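Local coordinates for protection of telomeres protein 1 (Schizosaccharomyces pombe, PDB 7CUI) that binds single-stranded telomeric DNA to protect the 3' overhang and regulates telomerase and telomere length, represented here by its C-terminal part, at residues A[60-63]-A[67-70]; A[25-30]-A[165-170]; A[143-148]-A[156-161]; A[19-24]-A[131-136]; A[110-115]-A[124-129]. All coordinates share one frame; numbering follows the deposited sequence.

Interaction 1: A[60-63]-A[67-70]; sequences FWPK and QFAV
Phe68 and Pro62 carry most of this contact across the short loop that interrupts the long strand 49-73, the first strand of the OB-type barrel. The Phe68 ring fits against two things at once: the proline and the ring of Phe60. The pyrrolidine crosses obliquely at the ring's CD1 and CE1 corner, Pro62 CD meeting Phe68 CD1 at 3.7 Å. The carbonyl oxygen of the same proline comes at that ring's edge, in its plane, consistent with an oxygen preferring the C-H edge. Farther round the edge, Phe68 CZ approaches Phe60 CD1 to 3.9 Å. The two phenylalanines form an offset edge-to-face pair, the edge of Phe68 toward the face of Phe60, with planes at 83° and centroids 5.9 Å apart. Phe60 presents that face with CG between its backbone N and carbonyl carbon (chi1 63°). On the outer side Gln67 closes over the proline: Pro62 CG lies 3.6 Å from Gln67 CB, while the extended amide arm runs on toward solvent. The peptide bond before Pro62 is cis, which bends the chain sharply as it leaves the strand at Trp61. On either side of the loop the backbone pairs with strand 77-87, Trp61 with Ala83 and Phe68 with Met81. The aromatic pair of this cis-proline loop is buried further by Phe82, by Trp135, Leu131 and Leu127 of helix 121-135, and by Leu138 and Ile142 of helix 138-148.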
# COMPACT_ATOMS: atom_id res chain seq x y z
N PHE A 60 -4.45 -6.20 -3.77
CA PHE A 60 -3.04 -5.85 -3.60
C PHE A 60 -2.20 -6.36 -4.77
O PHE A 60 -2.62 -7.24 -5.53
CB PHE A 60 -2.50 -6.37 -2.26
CG PHE A 60 -2.52 -7.87 -2.10
CD1 PHE A 60 -1.57 -8.67 -2.73
CD2 PHE A 60 -3.48 -8.48 -1.31
CE1 PHE A 60 -1.59 -10.04 -2.58
CE2 PHE A 60 -3.50 -9.86 -1.16
CZ PHE A 60 -2.55 -10.64 -1.79
N TRP A 61 -0.98 -5.80 -4.89
CA TRP A 61 -0.01 -6.12 -5.92
C TRP A 61 1.40 -6.11 -5.33
O TRP A 61 1.73 -5.22 -4.55
CB TRP A 61 -0.13 -5.13 -7.09
CG TRP A 61 0.35 -5.73 -8.37
CD1 TRP A 61 -0.40 -6.45 -9.26
CD2 TRP A 61 1.70 -5.74 -8.88
NE1 TRP A 61 0.37 -6.89 -10.30
CE2 TRP A 61 1.66 -6.47 -10.10
CE3 TRP A 61 2.92 -5.23 -8.44
CZ2 TRP A 61 2.81 -6.68 -10.87
CZ3 TRP A 61 4.05 -5.43 -9.20
CH2 TRP A 61 3.99 -6.14 -10.41
N PRO A 62 2.29 -7.07 -5.67
CA PRO A 62 1.96 -8.19 -6.56
C PRO A 62 1.17 -9.31 -5.86
O PRO A 62 0.96 -9.27 -4.65
CB PRO A 62 3.34 -8.68 -7.04
CG PRO A 62 4.32 -8.27 -5.95
CD PRO A 62 3.69 -7.10 -5.22
N LYS A 63 0.74 -10.30 -6.64
CA LYS A 63 -0.15 -11.32 -6.14
C LYS A 63 0.58 -12.32 -5.24
O LYS A 63 -0.02 -12.86 -4.32
CB LYS A 63 -0.89 -12.01 -7.28
CG LYS A 63 -1.78 -11.09 -8.11
CD LYS A 63 -2.83 -10.37 -7.29
CE LYS A 63 -3.75 -9.54 -8.16
NZ LYS A 63 -4.06 -8.24 -7.53
N GLN A 67 6.97 -11.92 -3.85
CA GLN A 67 7.50 -10.85 -4.68
C GLN A 67 7.31 -9.51 -3.97
O GLN A 67 7.41 -8.46 -4.60
CB GLN A 67 6.85 -10.88 -6.06
CG GLN A 67 7.10 -12.17 -6.83
CD GLN A 67 6.57 -12.16 -8.24
OE1 GLN A 67 5.91 -13.10 -8.68
NE2 GLN A 67 6.87 -11.10 -8.98
N PHE A 68 7.07 -9.55 -2.66
CA PHE A 68 6.81 -8.33 -1.89
C PHE A 68 8.09 -7.55 -1.61
O PHE A 68 8.01 -6.40 -1.18
CB PHE A 68 6.02 -8.65 -0.62
CG PHE A 68 4.54 -8.39 -0.71
CD1 PHE A 68 3.82 -8.73 -1.85
CD2 PHE A 68 3.86 -7.81 0.36
CE1 PHE A 68 2.46 -8.49 -1.92
CE2 PHE A 68 2.49 -7.58 0.28
CZ PHE A 68 1.80 -7.91 -0.86
N ALA A 69 9.26 -8.16 -1.83
CA ALA A 69 10.51 -7.42 -1.79
C ALA A 69 11.21 -7.57 -3.14
O ALA A 69 11.24 -8.67 -3.70
CB ALA A 69 11.39 -7.89 -0.66
N VAL A 70 11.76 -6.47 -3.65
CA VAL A 70 12.42 -6.47 -4.95
C VAL A 70 13.89 -6.13 -4.78
O VAL A 70 14.29 -5.52 -3.80
CB VAL A 70 11.73 -5.52 -5.95
CG1 VAL A 70 10.30 -5.96 -6.27
CG2 VAL A 70 11.76 -4.08 -5.48

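Interaction 2: A[25-30]-A[165-170]; sequences EPASLK and DIYVKE
Tyr167 joins an OB-fold strand, 163-171, to the irregular loop of residues 25-30 that follows the short N-terminal strand 22-24. Its phenol projects from the strand, and its hydroxyl donates a hydrogen bond to the carbonyl of Glu25, Tyr167 OH to Glu25 O being 2.5 Å. The C=O...donor angle of 167° puts the hydroxyl almost straight ahead of the carbonyl, and the acceptor lies in the plane of the ring at its edge. Tyr167 has CG beside the backbone N and opposite the carbonyl carbon (chi1 -57°), which carries the ring outward to the loop. Two apolar groups lie on the same side of its ring. Ala27 CB sits obliquely at the phenol end, 3.6 Å from Tyr167 OH, whereas Leu29 lies over the face, its CD1 4.4 Å from Tyr167 CD1. Beside the hydroxyl end, Glu25 CB approaches Tyr167 CE2 to 4.2 Å, but the carboxylate turns away. The loop thus lies against one face and the hydroxyl end of a largely buried ring: one hydrogen bond meets the polar atom, and looser apolar contacts lie beside it. The backbone of Tyr167 pairs with Phe194 of strand 190-198, which is also bonded through Gly195 to Glu25, while its side chain touches Arg52 of strand 49-73. The loop therefore lies beside the sheet where 163-171 runs between strands 49-73 and 190-198.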
# COMPACT_ATOMS: atom_id res chain seq x y z
N GLU A 25 0.69 7.25 13.38
CA GLU A 25 1.63 8.19 13.97
C GLU A 25 0.87 9.44 14.38
O GLU A 25 -0.13 9.78 13.74
CB GLU A 25 2.71 8.55 12.94
CG GLU A 25 4.13 8.45 13.48
CD GLU A 25 4.53 7.08 14.00
OE1 GLU A 25 4.03 6.06 13.47
OE2 GLU A 25 5.35 7.02 14.94
N PRO A 26 1.30 10.17 15.44
CA PRO A 26 0.66 11.43 15.81
C PRO A 26 0.75 12.44 14.67
O PRO A 26 1.83 12.74 14.17
CB PRO A 26 1.47 11.91 17.03
CG PRO A 26 2.12 10.66 17.57
CD PRO A 26 2.40 9.80 16.35
N ALA A 27 -0.42 12.94 14.24
CA ALA A 27 -0.52 13.87 13.12
C ALA A 27 -1.79 14.71 13.22
O ALA A 27 -2.79 14.28 13.80
CB ALA A 27 -0.46 13.12 11.81
N SER A 28 -1.75 15.91 12.62
CA SER A 28 -2.81 16.89 12.69
C SER A 28 -3.70 16.85 11.45
O SER A 28 -4.59 17.69 11.30
CB SER A 28 -2.25 18.28 12.91
OG SER A 28 -1.37 18.30 14.03
N LEU A 29 -3.47 15.88 10.56
CA LEU A 29 -4.28 15.72 9.35
C LEU A 29 -5.67 15.24 9.75
O LEU A 29 -5.81 14.44 10.67
CB LEU A 29 -3.64 14.70 8.40
CG LEU A 29 -2.12 14.75 8.24
CD1 LEU A 29 -1.64 13.57 7.41
CD2 LEU A 29 -1.67 16.07 7.63
N LYS A 30 -6.69 15.72 9.03
CA LYS A 30 -8.07 15.34 9.30
C LYS A 30 -8.59 14.41 8.21
O LYS A 30 -8.02 14.32 7.13
CB LYS A 30 -8.96 16.56 9.51
CG LYS A 30 -9.42 16.78 10.95
CD LYS A 30 -10.46 17.87 11.11
CE LYS A 30 -9.87 19.25 11.33
NZ LYS A 30 -9.25 19.38 12.67
N ASP A 165 -7.30 3.49 9.83
CA ASP A 165 -6.91 4.80 9.32
C ASP A 165 -5.56 4.67 8.63
O ASP A 165 -4.70 3.91 9.09
CB ASP A 165 -6.92 5.86 10.42
CG ASP A 165 -8.31 6.26 10.88
OD1 ASP A 165 -9.25 6.16 10.06
OD2 ASP A 165 -8.45 6.66 12.05
N ILE A 166 -5.38 5.40 7.53
CA ILE A 166 -4.17 5.34 6.72
C ILE A 166 -3.79 6.77 6.34
O ILE A 166 -4.66 7.58 6.02
CB ILE A 166 -4.40 4.45 5.47
CG1 ILE A 166 -3.13 4.20 4.67
CG2 ILE A 166 -5.50 5.02 4.59
CD1 ILE A 166 -2.03 3.54 5.45
N TYR A 167 -2.48 7.08 6.40
CA TYR A 167 -1.98 8.33 5.86
C TYR A 167 -1.36 8.07 4.49
O TYR A 167 -0.63 7.09 4.33
CB TYR A 167 -0.88 8.94 6.74
CG TYR A 167 -1.23 9.20 8.18
CD1 TYR A 167 -2.54 9.38 8.60
CD2 TYR A 167 -0.23 9.32 9.13
CE1 TYR A 167 -2.85 9.63 9.92
CE2 TYR A 167 -0.52 9.58 10.46
CZ TYR A 167 -1.83 9.74 10.86
OH TYR A 167 -2.12 9.99 12.17
N VAL A 168 -1.64 8.95 3.53
CA VAL A 168 -1.04 8.84 2.21
C VAL A 168 -0.39 10.16 1.84
O VAL A 168 -0.92 11.23 2.15
CB VAL A 168 -2.05 8.38 1.13
CG1 VAL A 168 -2.68 7.04 1.47
CG2 VAL A 168 -3.12 9.43 0.84
N LYS A 169 0.77 10.08 1.18
CA LYS A 169 1.40 11.24 0.58
C LYS A 169 1.25 11.16 -0.93
O LYS A 169 1.64 10.17 -1.55
CB LYS A 169 2.85 11.42 1.06
CG LYS A 169 3.74 10.18 1.00
CD LYS A 169 5.03 10.37 1.79
CE LYS A 169 5.75 9.06 2.04
NZ LYS A 169 6.94 9.25 2.90
N GLU A 170 0.65 12.21 -1.50
CA GLU A 170 0.37 12.31 -2.93
C GLU A 170 1.54 13.05 -3.58
O GLU A 170 2.02 14.04 -3.04
CB GLU A 170 -0.93 13.10 -3.11
CG GLU A 170 -1.48 13.08 -4.53
CD GLU A 170 -2.87 13.69 -4.62
OE1 GLU A 170 -3.29 14.34 -3.65
OE2 GLU A 170 -3.53 13.50 -5.66

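Interaction 3: A[143-148]-A[156-161]; sequences QHHISK and AEDVET
His145 and Asp158 make the whole of this contact, a single histidine-carboxylate hydrogen bond joining helix 138-148 to the short, weakly bonded helix 155-158. His145 NE2 donates to Asp158 OD2 over 2.8 Å with an N-H...O angle of 151°. The two side chains come from opposite directions and together span the gap between the CA atoms of His145 and Asp158, which stand 10.5 Å apart. The oxygen is met on its syn side, though 30° out of the carboxylate plane, and the ring is turned 46° against that carboxylate. The histidine is the enclosed partner: His144 CD2 lies 4.0 Å above the plane of the His145 ring, toward its rim, and Leu154 of the following loop also touches it. Asp158 is the more solvent-exposed half, with a bound sulfate about 5 Å from its side chain, though its OD2 is held twice, being also in a salt bridge with Arg141. His145 ND1 is hydrogen-bonded to Glu150. With both ring nitrogens facing carboxylates, the imidazole may well be protonated. A positively charged His145 and Arg141 would then share the negative charge of Asp158 between them.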
# COMPACT_ATOMS: atom_id res chain seq x y z
N GLN A 143 -5.65 -16.01 -3.73
CA GLN A 143 -4.93 -17.19 -4.20
C GLN A 143 -5.91 -18.30 -4.58
O GLN A 143 -5.65 -19.07 -5.50
CB GLN A 143 -3.95 -17.68 -3.14
CG GLN A 143 -2.78 -16.73 -2.91
CD GLN A 143 -2.09 -16.30 -4.19
OE1 GLN A 143 -1.67 -15.16 -4.33
NE2 GLN A 143 -1.96 -17.22 -5.13
N HIS A 144 -7.02 -18.38 -3.85
CA HIS A 144 -8.05 -19.37 -4.14
C HIS A 144 -8.56 -19.17 -5.56
O HIS A 144 -8.74 -20.14 -6.30
CB HIS A 144 -9.18 -19.30 -3.10
CG HIS A 144 -10.39 -20.07 -3.52
ND1 HIS A 144 -10.51 -21.43 -3.31
CD2 HIS A 144 -11.51 -19.69 -4.18
CE1 HIS A 144 -11.65 -21.85 -3.81
NE2 HIS A 144 -12.29 -20.80 -4.35
N HIS A 145 -8.79 -17.91 -5.95
CA HIS A 145 -9.38 -17.62 -7.25
C HIS A 145 -8.36 -17.86 -8.37
O HIS A 145 -8.71 -18.39 -9.43
CB HIS A 145 -9.99 -16.22 -7.29
CG HIS A 145 -11.26 -16.11 -6.51
ND1 HIS A 145 -12.40 -16.83 -6.85
CD2 HIS A 145 -11.59 -15.38 -5.42
CE1 HIS A 145 -13.37 -16.54 -6.00
NE2 HIS A 145 -12.89 -15.66 -5.12
N ILE A 146 -7.10 -17.48 -8.12
CA ILE A 146 -6.05 -17.67 -9.10
C ILE A 146 -5.94 -19.16 -9.46
O ILE A 146 -5.87 -19.51 -10.63
CB ILE A 146 -4.73 -17.04 -8.64
CG1 ILE A 146 -4.84 -15.51 -8.60
CG2 ILE A 146 -3.56 -17.51 -9.50
CD1 ILE A 146 -3.78 -14.81 -7.79
N SER A 147 -6.00 -20.04 -8.45
CA SER A 147 -5.86 -21.47 -8.66
C SER A 147 -7.08 -22.06 -9.38
O SER A 147 -6.97 -23.09 -10.04
CB SER A 147 -5.60 -22.20 -7.36
OG SER A 147 -4.27 -21.98 -6.91
N LYS A 148 -8.23 -21.38 -9.24
CA LYS A 148 -9.49 -21.82 -9.83
C LYS A 148 -9.65 -21.24 -11.24
O LYS A 148 -10.55 -21.64 -11.98
CB LYS A 148 -10.66 -21.44 -8.92
CG LYS A 148 -11.96 -22.19 -9.18
CD LYS A 148 -12.97 -22.04 -8.08
CE LYS A 148 -14.30 -22.65 -8.43
NZ LYS A 148 -15.18 -22.79 -7.24
N ALA A 156 -12.54 -9.71 -3.02
CA ALA A 156 -12.95 -8.60 -2.16
C ALA A 156 -14.37 -8.79 -1.63
O ALA A 156 -14.67 -8.38 -0.51
CB ALA A 156 -12.83 -7.29 -2.91
N GLU A 157 -15.25 -9.40 -2.44
CA GLU A 157 -16.65 -9.48 -2.06
C GLU A 157 -16.94 -10.79 -1.33
O GLU A 157 -18.02 -10.96 -0.77
CB GLU A 157 -17.54 -9.20 -3.27
CG GLU A 157 -17.56 -10.33 -4.29
CD GLU A 157 -18.03 -9.90 -5.67
OE1 GLU A 157 -17.95 -8.69 -5.99
OE2 GLU A 157 -18.48 -10.79 -6.44
N ASP A 158 -15.96 -11.70 -1.31
CA ASP A 158 -16.07 -12.95 -0.59
C ASP A 158 -15.96 -12.72 0.92
O ASP A 158 -16.56 -13.46 1.69
CB ASP A 158 -14.96 -13.93 -0.97
CG ASP A 158 -15.10 -14.60 -2.33
OD1 ASP A 158 -16.11 -14.36 -3.02
OD2 ASP A 158 -14.17 -15.36 -2.69
N VAL A 159 -15.17 -11.71 1.32
CA VAL A 159 -14.72 -11.59 2.69
C VAL A 159 -14.89 -10.16 3.20
O VAL A 159 -14.92 -9.21 2.43
CB VAL A 159 -13.26 -12.05 2.84
CG1 VAL A 159 -13.10 -13.54 2.59
CG2 VAL A 159 -12.31 -11.24 1.96
N GLU A 160 -14.97 -10.04 4.53
CA GLU A 160 -14.90 -8.77 5.22
C GLU A 160 -13.46 -8.53 5.67
O GLU A 160 -12.93 -9.30 6.47
CB GLU A 160 -15.77 -8.80 6.47
CG GLU A 160 -17.18 -8.36 6.22
CD GLU A 160 -18.04 -8.36 7.46
OE1 GLU A 160 -19.20 -7.91 7.37
OE2 GLU A 160 -17.55 -8.81 8.51
N THR A 161 -12.87 -7.45 5.16
CA THR A 161 -11.52 -7.06 5.54
C THR A 161 -11.62 -5.92 6.57
O THR A 161 -12.55 -5.12 6.50
CB THR A 161 -10.72 -6.72 4.29
OG1 THR A 161 -11.39 -5.66 3.61
CG2 THR A 161 -10.59 -7.91 3.35

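Interaction 4: A[19-24]-A[131-136]; sequences TAHVIN and LFLIWG
Leu133, near the end of helix 121-135, lays a methyl over the imidazole of His21 in a CH-pi contact. Leu133 CD2 stands 4.1 Å from the ring centroid, only 4° off its normal, and so lies above the middle of the face. The two side chains run at about a right angle, and their stems meet as well, His21 CB to Leu133 CB at 4.1 Å. The imidazole is thus met across the interface by apolar carbon. The second kind of contact is purely aliphatic: Val22 CG2 touches Ile134 CG2 at 3.6 Å, one methyl against another. Ile134 has CG1 between its backbone N and carbonyl carbon (chi1 63°), leaving CG2 beside the N and directed at the valine. The backbones add their own shapes. Thr19 to Val22 form a type I beta turn that swings His21 toward the helix, and the helix is kinked here: Leu131 O accepts from both Ile134 N (3.0 Å) and Trp135 N (3.1 Å). Gly136, with positive phi, then leaves the helix. Thr19 OG1 is bonded to Trp163 O, and His21 and Ile23 pair through the backbone with Val199 and Lys197. Phe164 of strand 163-171 touches Val22, and Ile198 touches both Leu133 and Ile134, so the helix end packs beside strand 22-24 against strand 190-198 of the OB-type barrel.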
# COMPACT_ATOMS: atom_id res chain seq x y z
N THR A 19 -9.60 -1.52 13.58
CA THR A 19 -8.91 -2.57 14.31
C THR A 19 -7.98 -1.95 15.35
O THR A 19 -7.38 -0.90 15.11
CB THR A 19 -7.99 -3.43 13.44
OG1 THR A 19 -8.09 -3.15 12.04
CG2 THR A 19 -8.16 -4.92 13.69
N ALA A 20 -7.85 -2.64 16.49
CA ALA A 20 -6.81 -2.35 17.46
C ALA A 20 -5.44 -2.67 16.86
O ALA A 20 -4.42 -2.25 17.40
CB ALA A 20 -7.08 -3.12 18.73
N HIS A 21 -5.43 -3.40 15.73
CA HIS A 21 -4.21 -3.96 15.17
C HIS A 21 -3.46 -2.98 14.27
O HIS A 21 -2.40 -3.32 13.75
CB HIS A 21 -4.46 -5.29 14.45
CG HIS A 21 -4.80 -6.43 15.36
ND1 HIS A 21 -6.00 -7.12 15.25
CD2 HIS A 21 -4.12 -7.00 16.37
CE1 HIS A 21 -6.04 -8.07 16.17
NE2 HIS A 21 -4.90 -8.01 16.87
N VAL A 22 -4.01 -1.78 14.07
CA VAL A 22 -3.33 -0.77 13.27
C VAL A 22 -3.30 0.54 14.03
O VAL A 22 -4.35 1.10 14.35
CB VAL A 22 -3.95 -0.63 11.87
CG1 VAL A 22 -3.34 0.52 11.09
CG2 VAL A 22 -3.87 -1.92 11.06
N ILE A 23 -2.09 1.02 14.33
CA ILE A 23 -1.84 2.29 14.99
C ILE A 23 -1.29 3.28 13.96
O ILE A 23 -0.59 2.90 13.02
CB ILE A 23 -0.86 2.09 16.17
CG1 ILE A 23 -1.58 1.52 17.40
CG2 ILE A 23 -0.11 3.37 16.50
CD1 ILE A 23 -0.65 1.19 18.55
N ASN A 24 -1.62 4.56 14.15
CA ASN A 24 -1.12 5.63 13.30
C ASN A 24 -0.17 6.52 14.10
O ASN A 24 -0.22 6.55 15.33
CB ASN A 24 -2.27 6.42 12.67
CG ASN A 24 -3.10 5.58 11.72
OD1 ASN A 24 -2.80 5.51 10.53
ND2 ASN A 24 -4.15 4.95 12.23
N LEU A 131 0.32 -9.48 7.76
CA LEU A 131 -0.57 -8.79 6.84
C LEU A 131 -2.00 -9.30 7.01
O LEU A 131 -2.95 -8.63 6.60
CB LEU A 131 -0.05 -8.98 5.41
CG LEU A 131 1.26 -8.26 5.08
CD1 LEU A 131 1.65 -8.47 3.63
CD2 LEU A 131 1.15 -6.76 5.37
N PHE A 132 -2.16 -10.46 7.65
CA PHE A 132 -3.48 -10.97 7.96
C PHE A 132 -4.25 -9.95 8.80
O PHE A 132 -5.47 -9.83 8.67
CB PHE A 132 -3.39 -12.34 8.65
CG PHE A 132 -4.70 -13.09 8.72
CD1 PHE A 132 -5.08 -13.93 7.68
CD2 PHE A 132 -5.54 -12.96 9.82
CE1 PHE A 132 -6.28 -14.62 7.74
CE2 PHE A 132 -6.74 -13.66 9.88
CZ PHE A 132 -7.12 -14.47 8.83
N LEU A 133 -3.51 -9.18 9.61
CA LEU A 133 -4.11 -8.24 10.55
C LEU A 133 -4.67 -7.00 9.84
O LEU A 133 -5.43 -6.25 10.45
CB LEU A 133 -3.08 -7.87 11.63
CG LEU A 133 -2.49 -9.03 12.43
CD1 LEU A 133 -1.37 -8.57 13.36
CD2 LEU A 133 -3.56 -9.79 13.20
N ILE A 134 -4.33 -6.80 8.56
CA ILE A 134 -4.84 -5.65 7.82
C ILE A 134 -5.81 -6.06 6.71
O ILE A 134 -6.63 -5.23 6.31
CB ILE A 134 -3.73 -4.72 7.28
CG1 ILE A 134 -2.83 -5.42 6.25
CG2 ILE A 134 -2.93 -4.09 8.40
CD1 ILE A 134 -2.01 -4.47 5.40
N TRP A 135 -5.72 -7.29 6.20
CA TRP A 135 -6.59 -7.68 5.10
C TRP A 135 -7.31 -9.01 5.33
O TRP A 135 -7.91 -9.55 4.39
CB TRP A 135 -5.84 -7.64 3.76
CG TRP A 135 -4.73 -8.64 3.60
CD1 TRP A 135 -4.63 -9.89 4.15
CD2 TRP A 135 -3.54 -8.48 2.80
NE1 TRP A 135 -3.48 -10.50 3.75
CE2 TRP A 135 -2.78 -9.66 2.93
CE3 TRP A 135 -3.05 -7.45 1.99
CZ2 TRP A 135 -1.55 -9.83 2.28
CZ3 TRP A 135 -1.84 -7.61 1.35
CH2 TRP A 135 -1.10 -8.79 1.49
N GLY A 136 -7.26 -9.55 6.55
CA GLY A 136 -7.98 -10.78 6.88
C GLY A 136 -7.73 -11.89 5.86
O GLY A 136 -6.58 -12.21 5.55

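Interaction 5: A[110-115]-A[124-129]; sequences SKIQPC and TLQLKE
The irregular backbone of residues 110-115 passes one flank of helix segment 124-129, nearest at Ile112 and Leu127, whose CA atoms are 6.7 Å apart. This is a loop-on-helix contact in the helical connection between the third and fourth strands of the OB fold, 93-99 and 163-171: the loop leaving helix 100-107 folds back on the next helix, 121-135. Ile112 is the buried member and wedges its branches between two consecutive helix residues. The longer branch is extended, carrying CD1 to the helix backbone, 3.5 Å from Gln126 O and 4.0 Å from Gln126 CB. The CG2 methyl turns the other way and meets Leu127 CG at 4.1 Å, the two side chains at about a right angle. This division follows from a first torsion that sets CG1 beside the backbone N (chi1 -47°) and CG2 opposite it. On the solvent side Lys111 lies across Gln126 at roughly a right angle, so its methylenes face the amide: Lys111 CD is 3.6 Å from Gln126 OE1. Its ammonium group, Lys111 NZ, stays 6.2 Å from Glu129 OE2, too far for a salt bridge, though the opposite charges may attract weakly. Trp80 of strand 77-87 covers Ile112 from the sheet side, and Phe68 touches Leu127. Within the loop, Gln113 NE2 donates to Ser110 O over 2.8 Å with an angle of 158°, approaching that oxygen from 52° above its carbonyl plane.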
# COMPACT_ATOMS: atom_id res chain seq x y z
N SER A 110 10.85 -6.86 13.62
CA SER A 110 12.30 -6.96 13.54
C SER A 110 12.73 -8.16 12.68
O SER A 110 13.75 -8.08 12.00
CB SER A 110 12.87 -7.03 14.93
OG SER A 110 14.28 -7.04 14.90
N LYS A 111 11.94 -9.25 12.72
CA LYS A 111 12.33 -10.51 12.09
C LYS A 111 11.91 -10.57 10.62
O LYS A 111 12.35 -11.45 9.89
CB LYS A 111 11.82 -11.71 12.89
CG LYS A 111 10.32 -11.73 13.19
CD LYS A 111 9.80 -13.07 13.69
CE LYS A 111 8.59 -12.92 14.58
NZ LYS A 111 7.65 -14.07 14.49
N ILE A 112 11.05 -9.64 10.20
CA ILE A 112 10.62 -9.57 8.81
C ILE A 112 11.39 -8.45 8.12
O ILE A 112 11.15 -7.26 8.38
CB ILE A 112 9.09 -9.42 8.70
CG1 ILE A 112 8.35 -10.41 9.61
CG2 ILE A 112 8.64 -9.56 7.25
CD1 ILE A 112 6.84 -10.30 9.59
N GLN A 113 12.33 -8.84 7.26
CA GLN A 113 13.21 -7.90 6.59
C GLN A 113 13.16 -8.15 5.09
O GLN A 113 12.91 -9.27 4.65
CB GLN A 113 14.65 -8.08 7.09
CG GLN A 113 14.84 -7.73 8.56
CD GLN A 113 14.48 -6.30 8.88
OE1 GLN A 113 14.77 -5.37 8.13
NE2 GLN A 113 13.81 -6.12 10.00
N PRO A 114 13.41 -7.12 4.24
CA PRO A 114 13.46 -7.33 2.79
C PRO A 114 14.62 -8.25 2.43
O PRO A 114 15.73 -8.10 2.92
CB PRO A 114 13.67 -5.92 2.22
CG PRO A 114 14.26 -5.13 3.37
CD PRO A 114 13.64 -5.72 4.62
N CYS A 115 14.32 -9.22 1.56
CA CYS A 115 15.28 -10.17 1.03
C CYS A 115 14.59 -10.91 -0.11
O CYS A 115 13.46 -10.57 -0.47
CB CYS A 115 15.71 -11.15 2.12
SG CYS A 115 14.31 -12.00 2.90
N THR A 124 8.30 -15.61 4.79
CA THR A 124 7.12 -15.38 3.97
C THR A 124 5.86 -15.68 4.78
O THR A 124 4.94 -14.88 4.77
CB THR A 124 7.19 -16.15 2.63
OG1 THR A 124 8.33 -15.72 1.89
CG2 THR A 124 5.93 -15.99 1.80
N LEU A 125 5.85 -16.82 5.50
CA LEU A 125 4.74 -17.20 6.36
C LEU A 125 4.52 -16.15 7.44
O LEU A 125 3.38 -15.82 7.77
CB LEU A 125 5.00 -18.59 6.97
CG LEU A 125 4.23 -19.78 6.39
CD1 LEU A 125 3.69 -19.50 4.99
CD2 LEU A 125 5.08 -21.04 6.39
N GLN A 126 5.61 -15.58 7.97
CA GLN A 126 5.54 -14.58 9.02
C GLN A 126 4.94 -13.28 8.48
O GLN A 126 4.20 -12.60 9.19
CB GLN A 126 6.92 -14.34 9.62
CG GLN A 126 7.33 -15.40 10.63
CD GLN A 126 8.83 -15.53 10.75
OE1 GLN A 126 9.59 -14.62 10.42
NE2 GLN A 126 9.28 -16.68 11.23
N LEU A 127 5.27 -12.96 7.23
CA LEU A 127 4.74 -11.80 6.53
C LEU A 127 3.24 -11.98 6.34
O LEU A 127 2.47 -11.06 6.62
CB LEU A 127 5.44 -11.71 5.17
CG LEU A 127 5.66 -10.33 4.53
CD1 LEU A 127 5.33 -10.39 3.05
CD2 LEU A 127 4.89 -9.21 5.21
N LYS A 128 2.83 -13.16 5.85
CA LYS A 128 1.43 -13.50 5.66
C LYS A 128 0.66 -13.23 6.95
O LYS A 128 -0.38 -12.57 6.91
CB LYS A 128 1.26 -14.98 5.30
CG LYS A 128 0.62 -15.27 3.95
CD LYS A 128 -0.11 -16.61 3.92
CE LYS A 128 0.70 -17.76 3.38
NZ LYS A 128 1.05 -17.58 1.94
N GLU A 129 1.20 -13.72 8.07
CA GLU A 129 0.52 -13.69 9.35
C GLU A 129 0.36 -12.25 9.83
O GLU A 129 -0.65 -11.90 10.43
CB GLU A 129 1.23 -14.57 10.38
CG GLU A 129 0.94 -16.05 10.19
CD GLU A 129 1.77 -16.99 11.05
OE1 GLU A 129 1.43 -18.19 11.11
OE2 GLU A 129 2.77 -16.52 11.65

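From the N terminus, segment 19-24 opens interaction 4 and 25-30 opens interaction 2. Interaction 1 then closes the short loop that interrupts strand 49-73, and interaction 5 closes a short loop in the helical connection; both are nested inside 4 and 2. Helix residues 131-136 close interaction 4, after which interaction 3 opens and closes between two later helices, inside interaction 2 alone. Strand residues 165-170 finally close interaction 2, which therefore crosses interaction 4. Interactions 2 and 4 tie the N-terminal strand and its loop to the sheet and helix 121-135. Interaction 1 touches interactions 3, 4 and 5, linking the sheet to the helices.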